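Local coordinates for putative peptide binding protein (Ruminococcus gnavus, PDB 3NOH) that is of unknown function but probably binds peptides, as a protein resembling the periplasmic binding proteins, at residues E37-R40 and E41-A45; K94-S97 and G98-R102; D118-T122 and D123-N127. All coordinates share one frame; numbering follows the deposited sequence. Where two conformers were deposited one is given.

Contact 1 (E37-R40 and E41-A45)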
loop_
_atom_site.group_PDB
_atom_site.type_symbol
_atom_site.label_atom_id
_atom_site.label_comp_id
_atom_site.label_asym_id
_atom_site.label_seq_id
_atom_site.Cartn_x
_atom_site.Cartn_y
_atom_site.Cartn_z
ATOM N N GLU A 37 12.558 -5.390 -7.908
ATOM C CA GLU A 37 11.776 -6.447 -7.277
ATOM C C GLU A 37 12.127 -6.702 -5.792
ATOM O O GLU A 37 11.232 -6.908 -4.989
ATOM C CB GLU A 37 11.919 -7.748 -8.092
ATOM C CG GLU A 37 11.164 -8.915 -7.490
ATOM C CD GLU A 37 11.042 -10.084 -8.462
ATOM O OE1 GLU A 37 11.896 -10.198 -9.364
ATOM O OE2 GLU A 37 10.072 -10.859 -8.327
ATOM N N ASP A 38 13.411 -6.676 -5.452
ATOM C CA ASP A 38 13.870 -6.859 -4.072
ATOM C C ASP A 38 13.307 -5.809 -3.114
ATOM O O ASP A 38 12.928 -6.151 -1.992
ATOM C CB ASP A 38 15.394 -6.818 -4.022
ATOM C CG ASP A 38 15.971 -6.785 -2.576
ATOM O OD1 ASP A 38 16.181 -7.878 -1.993
ATOM O OD2 ASP A 38 16.249 -5.664 -2.049
ATOM N N ILE A 39 13.232 -4.538 -3.547
ATOM C CA ILE A 39 12.650 -3.508 -2.717
ATOM C C ILE A 39 11.171 -3.773 -2.524
ATOM O O ILE A 39 10.648 -3.693 -1.407
ATOM C CB ILE A 39 12.820 -2.064 -3.306
ATOM C CG1 ILE A 39 14.270 -1.631 -3.171
ATOM C CG2 ILE A 39 11.926 -1.075 -2.590
ATOM C CD1 ILE A 39 14.722 -1.447 -1.731
ATOM N N ARG A 40 10.485 -4.144 -3.611
ATOM C CA ARG A 40 9.083 -4.482 -3.480
ATOM C C ARG A 40 8.850 -5.688 -2.558
ATOM O O ARG A 40 7.902 -5.667 -1.790
ATOM C CB ARG A 40 8.418 -4.737 -4.836
ATOM C CG ARG A 40 8.378 -3.492 -5.727
ATOM C CD ARG A 40 7.321 -3.620 -6.879
ATOM N NE ARG A 40 7.538 -4.830 -7.664
ATOM C CZ ARG A 40 8.381 -4.951 -8.697
ATOM N NH1 ARG A 40 9.118 -3.915 -9.120
ATOM N NH2 ARG A 40 8.493 -6.124 -9.320
ATOM N N GLU A 41 9.708 -6.696 -2.650
ATOM C CA GLU A 41 9.634 -7.863 -1.747
ATOM C C GLU A 41 9.918 -7.436 -0.305
ATOM O O GLU A 41 9.245 -7.885 0.626
ATOM C CB GLU A 41 10.574 -8.993 -2.208
ATOM C CG GLU A 41 10.138 -9.699 -3.523
ATOM C CD GLU A 41 8.690 -10.252 -3.453
ATOM O OE1 GLU A 41 8.358 -10.955 -2.465
ATOM O OE2 GLU A 41 7.885 -9.960 -4.366
ATOM N N GLN A 42 10.897 -6.537 -0.109
ATOM C CA GLN A 42 11.151 -6.041 1.248
ATOM C C GLN A 42 9.927 -5.357 1.800
ATOM O O GLN A 42 9.584 -5.571 2.969
ATOM C CB GLN A 42 12.324 -5.072 1.295
ATOM C CG GLN A 42 13.663 -5.680 1.195
ATOM C CD GLN A 42 14.727 -4.648 1.495
ATOM O OE1 GLN A 42 14.752 -4.096 2.584
ATOM N NE2 GLN A 42 15.602 -4.384 0.533
ATOM N N LEU A 43 9.276 -4.534 0.965
ATOM C CA LEU A 43 8.038 -3.831 1.390
ATOM C C LEU A 43 6.903 -4.794 1.750
ATOM O O LEU A 43 6.171 -4.565 2.728
ATOM C CB LEU A 43 7.531 -2.790 0.387
ATOM C CG LEU A 43 8.358 -1.519 0.277
ATOM C CD1 LEU A 43 7.989 -0.743 -0.997
ATOM C CD2 LEU A 43 8.160 -0.681 1.588
ATOM N N LYS A 44 6.726 -5.850 0.954
ATOM C CA LYS A 44 5.747 -6.846 1.300
ATOM C C LYS A 44 6.015 -7.442 2.674
ATOM O O LYS A 44 5.099 -7.554 3.500
ATOM C CB LYS A 44 5.746 -7.967 0.241
ATOM C CG LYS A 44 5.172 -7.550 -1.092
ATOM C CD LYS A 44 5.334 -8.644 -2.119
ATOM C CE LYS A 44 4.840 -8.270 -3.492
ATOM N NZ LYS A 44 5.096 -9.397 -4.444
ATOM N N ALA A 45 7.273 -7.835 2.898
ATOM C CA ALA A 45 7.694 -8.420 4.157
ATOM C C ALA A 45 7.467 -7.426 5.291
ATOM O O ALA A 45 7.083 -7.807 6.398
ATOM C CB ALA A 45 9.177 -8.838 4.097
#

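Contact 2 (K94-S97 and G98-R102)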
loop_
_atom_site.group_PDB
_atom_site.type_symbol
_atom_site.label_atom_id
_atom_site.label_comp_id
_atom_site.label_asym_id
_atom_site.label_seq_id
_atom_site.Cartn_x
_atom_site.Cartn_y
_atom_site.Cartn_z
ATOM N N LYS A 94 -2.271 9.387 1.469
ATOM C CA LYS A 94 -3.160 10.344 0.798
ATOM C C LYS A 94 -4.470 9.668 0.511
ATOM O O LYS A 94 -4.518 8.630 -0.184
ATOM C CB LYS A 94 -2.546 10.796 -0.525
ATOM C CG LYS A 94 -1.326 11.623 -0.362
ATOM C CD LYS A 94 -0.879 12.234 -1.676
ATOM C CE LYS A 94 0.397 12.961 -1.473
ATOM N NZ LYS A 94 1.031 13.356 -2.788
ATOM N N GLN A 95 -5.536 10.228 1.069
ATOM C CA GLN A 95 -6.876 9.678 0.905
ATOM C C GLN A 95 -7.568 10.379 -0.259
ATOM O O GLN A 95 -7.427 11.591 -0.480
ATOM C CB GLN A 95 -7.708 9.735 2.199
ATOM C CG GLN A 95 -8.262 11.097 2.616
ATOM C CD GLN A 95 -7.301 12.001 3.355
ATOM O OE1 GLN A 95 -6.128 12.170 2.956
ATOM N NE2 GLN A 95 -7.793 12.660 4.406
ATOM N N TYR A 96 -8.379 9.584 -0.938
ATOM C CA TYR A 96 -9.224 10.003 -2.048
ATOM C C TYR A 96 -10.561 9.285 -1.946
ATOM O O TYR A 96 -10.683 8.279 -1.265
ATOM C CB TYR A 96 -8.571 9.600 -3.382
ATOM C CG TYR A 96 -7.262 10.290 -3.638
ATOM C CD1 TYR A 96 -7.185 11.600 -4.148
ATOM C CD2 TYR A 96 -6.074 9.683 -3.222
ATOM C CE1 TYR A 96 -5.974 12.241 -4.287
ATOM C CE2 TYR A 96 -4.870 10.329 -3.374
ATOM C CZ TYR A 96 -4.814 11.585 -3.893
ATOM O OH TYR A 96 -3.581 12.222 -4.030
ATOM N N SER A 97 -11.559 9.729 -2.703
ATOM C CA SER A 97 -12.738 8.883 -2.805
ATOM C C SER A 97 -12.362 7.505 -3.353
ATOM O O SER A 97 -11.417 7.359 -4.130
ATOM C CB SER A 97 -13.776 9.535 -3.715
ATOM O OG SER A 97 -13.327 9.603 -5.079
ATOM N N GLY A 98 -13.121 6.472 -2.994
ATOM C CA GLY A 98 -12.850 5.170 -3.561
ATOM C C GLY A 98 -12.956 5.121 -5.063
ATOM O O GLY A 98 -12.253 4.352 -5.700
ATOM N N THR A 99 -13.889 5.878 -5.637
ATOM C CA THR A 99 -14.016 5.942 -7.085
ATOM C C THR A 99 -12.767 6.552 -7.696
ATOM O O THR A 99 -12.286 6.074 -8.720
ATOM C CB THR A 99 -15.297 6.716 -7.526
ATOM O OG1 THR A 99 -15.310 8.033 -6.906
ATOM C CG2 THR A 99 -16.568 5.936 -7.223
HETATM N N MSE A 100 -12.193 7.601 -7.079
HETATM C CA MSE A 100 -10.963 8.149 -7.559
HETATM C C MSE A 100 -9.803 7.147 -7.472
HETATM O O MSE A 100 -8.998 7.018 -8.415
HETATM C CB MSE A 100 -10.613 9.480 -6.856
HETATM C CG MSE A 100 -9.289 10.059 -7.287
HETATM SE SE MSE A 100 -9.258 10.615 -9.112
HETATM C CE MSE A 100 -10.581 11.990 -9.016
ATOM N N LEU A 101 -9.757 6.396 -6.362
ATOM C CA LEU A 101 -8.717 5.382 -6.197
ATOM C C LEU A 101 -8.838 4.317 -7.291
ATOM O O LEU A 101 -7.858 3.886 -7.908
ATOM C CB LEU A 101 -8.740 4.766 -4.785
ATOM C CG LEU A 101 -7.723 3.653 -4.548
ATOM C CD1 LEU A 101 -6.260 4.099 -5.013
ATOM C CD2 LEU A 101 -7.776 3.156 -3.087
ATOM N N ARG A 102 -10.068 3.848 -7.569
ATOM C CA ARG A 102 -10.294 2.928 -8.649
ATOM C C ARG A 102 -9.800 3.428 -9.938
ATOM O O ARG A 102 -9.206 2.688 -10.695
ATOM C CB ARG A 102 -11.786 2.636 -8.767
ATOM C CG ARG A 102 -12.266 1.599 -7.720
ATOM C CD ARG A 102 -13.808 1.427 -7.723
ATOM N NE ARG A 102 -14.382 1.095 -9.011
ATOM C CZ ARG A 102 -14.443 -0.099 -9.575
ATOM N NH1 ARG A 102 -13.919 -1.157 -8.942
ATOM N NH2 ARG A 102 -15.021 -0.274 -10.754
#

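Contact 3 (D118-T122 and D123-N127)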
loop_
_atom_site.group_PDB
_atom_site.type_symbol
_atom_site.label_atom_id
_atom_site.label_comp_id
_atom_site.label_asym_id
_atom_site.label_seq_id
_atom_site.Cartn_x
_atom_site.Cartn_y
_atom_site.Cartn_z
ATOM N N ASP A 118 -11.742 -6.169 -2.644
ATOM C CA ASP A 118 -12.717 -6.052 -3.741
ATOM C C ASP A 118 -12.999 -4.624 -4.195
ATOM O O ASP A 118 -13.915 -4.398 -4.993
ATOM C CB ASP A 118 -14.032 -6.723 -3.386
ATOM C CG ASP A 118 -14.707 -6.141 -2.126
ATOM O OD1 ASP A 118 -14.101 -5.419 -1.308
ATOM O OD2 ASP A 118 -15.881 -6.510 -1.916
ATOM N N LEU A 119 -12.201 -3.668 -3.780
ATOM C CA LEU A 119 -12.477 -2.307 -4.185
ATOM C C LEU A 119 -12.130 -2.076 -5.680
ATOM O O LEU A 119 -12.920 -1.511 -6.413
ATOM C CB LEU A 119 -11.731 -1.292 -3.357
ATOM C CG LEU A 119 -11.928 0.185 -3.800
ATOM C CD1 LEU A 119 -13.458 0.640 -3.864
ATOM C CD2 LEU A 119 -11.099 1.159 -2.970
ATOM N N VAL A 120 -10.918 -2.458 -6.069
ATOM C CA VAL A 120 -10.321 -2.107 -7.370
ATOM C C VAL A 120 -10.520 -3.180 -8.410
ATOM O O VAL A 120 -10.691 -4.359 -8.114
ATOM C CB VAL A 120 -8.796 -1.771 -7.171
ATOM C CG1 VAL A 120 -7.996 -1.608 -8.482
ATOM C CG2 VAL A 120 -8.616 -0.609 -6.189
ATOM N N SER A 121 -10.611 -2.728 -9.664
ATOM C CA SER A 121 -10.752 -3.554 -10.827
ATOM C C SER A 121 -9.766 -4.715 -10.853
ATOM O O SER A 121 -8.595 -4.471 -10.709
ATOM C CB SER A 121 -10.456 -2.692 -12.072
ATOM O OG SER A 121 -10.266 -3.502 -13.208
ATOM N N THR A 122 -10.235 -5.919 -11.102
ATOM C CA THR A 122 -9.361 -7.079 -11.189
ATOM C C THR A 122 -8.326 -6.892 -12.325
ATOM O O THR A 122 -7.162 -7.256 -12.173
ATOM C CB THR A 122 -10.195 -8.362 -11.311
ATOM O OG1 THR A 122 -11.056 -8.255 -12.449
ATOM C CG2 THR A 122 -11.046 -8.555 -10.019
ATOM N N ASP A 123 -8.740 -6.249 -13.426
ATOM C CA ASP A 123 -7.823 -5.883 -14.525
ATOM C C ASP A 123 -6.698 -4.979 -14.051
ATOM O O ASP A 123 -5.555 -5.197 -14.411
ATOM C CB ASP A 123 -8.553 -5.140 -15.673
ATOM C CG ASP A 123 -9.407 -6.034 -16.545
ATOM O OD1 ASP A 123 -9.367 -7.287 -16.425
ATOM O OD2 ASP A 123 -10.125 -5.447 -17.388
ATOM N N ALA A 124 -7.007 -3.962 -13.234
ATOM C CA ALA A 124 -6.002 -3.091 -12.703
ATOM C C ALA A 124 -5.006 -3.881 -11.830
ATOM O O ALA A 124 -3.807 -3.630 -11.842
ATOM C CB ALA A 124 -6.632 -1.940 -11.928
ATOM N N LEU A 125 -5.511 -4.821 -11.035
ATOM C CA LEU A 125 -4.597 -5.600 -10.137
ATOM C C LEU A 125 -3.642 -6.502 -10.897
ATOM O O LEU A 125 -2.516 -6.744 -10.462
ATOM C CB LEU A 125 -5.397 -6.435 -9.148
ATOM C CG LEU A 125 -6.304 -5.655 -8.217
ATOM C CD1 LEU A 125 -7.074 -6.602 -7.247
ATOM C CD2 LEU A 125 -5.471 -4.603 -7.464
ATOM N N GLU A 126 -4.073 -7.000 -12.046
ATOM C CA GLU A 126 -3.214 -7.856 -12.869
ATOM C C GLU A 126 -2.011 -7.101 -13.455
ATOM O O GLU A 126 -1.013 -7.687 -13.785
ATOM C CB GLU A 126 -4.049 -8.536 -13.956
ATOM C CG GLU A 126 -4.754 -9.788 -13.414
ATOM C CD GLU A 126 -3.729 -10.867 -12.942
ATOM O OE1 GLU A 126 -3.248 -11.643 -13.805
ATOM O OE2 GLU A 126 -3.392 -10.901 -11.717
ATOM N N ASN A 127 -2.097 -5.785 -13.530
ATOM C CA ASN A 127 -0.966 -4.985 -14.014
ATOM C C ASN A 127 0.057 -4.613 -12.925
ATOM O O ASN A 127 1.152 -4.104 -13.211
ATOM C CB ASN A 127 -1.524 -3.717 -14.652
ATOM C CG ASN A 127 -2.324 -4.014 -15.905
ATOM O OD1 ASN A 127 -2.060 -4.997 -16.602
ATOM N ND2 ASN A 127 -3.317 -3.178 -16.186
#

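Contact 1 (E37-R40 and E41-A45)
Regular alpha-helical hydrogen bonds join Glu-37 to Arg-40 with Glu-41 to Ala-45, the amides of Glu-41, Gln-42, Leu-43 and Lys-44 each donating to the carbonyl oxygen four residues back, with Glu-41 N to Glu-37 O at 2.8 Å. On one flank the side-chain amide of Gln-42 reaches back one turn, and its NE2 donates to Asp-38 OD2 at 3.0 Å with an N-H...O angle of 156°. The acceptor lies nearly in the amide plane of Gln-42, whereas the donor meets the syn side of OD2 from 35° out of the carboxylate plane. Asp-38 presents that oxygen because its CG stands anti to the backbone N (chi1 171°). This i to i+4 pairing belongs to helix 37-47, which packs against the sheet through Leu-43 and Arg-40, both touching Met-27 of strand 22-27. Since Gln-42 OE1 also accepts from Arg-55 N, both ends of the amide are engaged; an alanine here would probably leave Asp-38 OD2 and the Arg-55 amide without these mates. Along another flank Glu-41 bends at its second torsion, and its OE2 receives Lys-44 NZ at 2.8 Å in a salt bridge. Asp-129 is a second acidic partner of Lys-44 and also pairs with Arg-40 NE. The Arg-40 guanidinium has Glu-37 CA over one face, near its rim, 3.8 Å above the plane, while NH1 donates to Leu-34 O.

Contact 2 (K94-S97 and G98-R102)
Ser-97 and Met-100 meet at the start of helix 98-107, where the serine is the N-cap between strand 90-96 and the helix in a beta-alpha connection. The hydroxyl of Ser-97 is turned back over the first turn: with chi1 at 67°, OG sits between the backbone N and the carbonyl carbon and accepts from Met-100 N at 3.0 Å. The N-H...O angle is 154°; the bond gives an acceptor to one of the amides that the first turn leaves without a backbone carbonyl. Thr-99 brings its own hydroxyl alongside, OG1 lying 3.1 Å from Ser-97 OG. Behind the cap, Tyr-96 and selenomethionine Met-100 both send their CB toward the other segment before their ends diverge. Their chains run aslant, with Met-100 CG 4.0 Å from Tyr-96 CB and slightly farther from CD1 of the ring. The CG of Met-100 lies anti to the backbone N (chi1 177°), which lays its first methylenes beside the base of the tyrosine, and in the conformer described the bends that follow carry SE onward. Elsewhere the Tyr-96 ring stands edge-to-face with Tyr-65 and makes a cation-pi contact with Arg-104, tying the strand end to the sheet and to the helix that follows. The first full helical bond completes the turn: Leu-101 N donates to Ser-97 O at 2.9 Å, approaching nearly along the C=O axis.

Contact 3 (D118-T122 and D123-N127)
The short helix 122-126, which follows strand 112-116 through a loop, starts at an N-cap, Ser-121, whose side chain and carbonyl both reach into the first turn. In one of its two conformers Ser-121 OG accepts from Ala-124 N at 3.3 Å, a long bond but a fairly straight one, the N-H...O angle being 160°. The hydroxyl gets there because it is turned away from the backbone N of its own residue (chi1 166°) and comes to lie beside the first turn, also 3.1 Å from Asp-123 N. The carbonyl takes up the next step, Leu-125 N donating to Ser-121 O at 3.1 Å in the carbonyl plane, and Glu-126 N then donates to Thr-122 O.

Beneath this polar edge lies an apolar one. Val-120 points its CB toward the helix, and its CG1 branch, anti to the backbone N, does the touching: it meets Ala-124 CB at 3.7 Å and Leu-125 CD2 at 4.0 Å. The valine and leucine chains slant across one another, so a single methyl bridges two consecutive helix residues. This apolar cluster is extended by Phe-113 of strand 112-116, which both Val-120 and Leu-125 touch, and by Val-106 of helix 98-107, against which Ala-124 packs. On the outer side, Thr-122 OG1 is hydrogen-bonded to a glycerol probably carried over from crystallisation. A serine N-cap whose preceding residue packs on the fourth residue after the cap, Val-120 on Leu-125, is the hydrophobic-staple arrangement typical of helix N termini, here where a loop enters a brief helix of an alpha/beta fold built on a mixed sheet.

How the contacts relate
From the N terminus, the chain leaves strand 22-27 and enters helix 37-47, where contact 1 spans consecutive helical turns. Strand 90-96 then passes directly into helix 98-107 at contact 2, and after strand 112-116 contact 3 forms the head of helix 122-126, leading to strand 129-134. The three follow in series and none nests or crosses; each closes only a local turn. Contacts 1 and 2 lie on opposite sides of the chain's centre, their own centres about 24 Å apart. Contacts 2 and 3 touch: Arg-102 NH1 probably hydrogen-bonds Leu-119 O at 2.7 Å, and Leu-101 packs on Leu-119, joining helix 98-107 to the loop after strand 112-116.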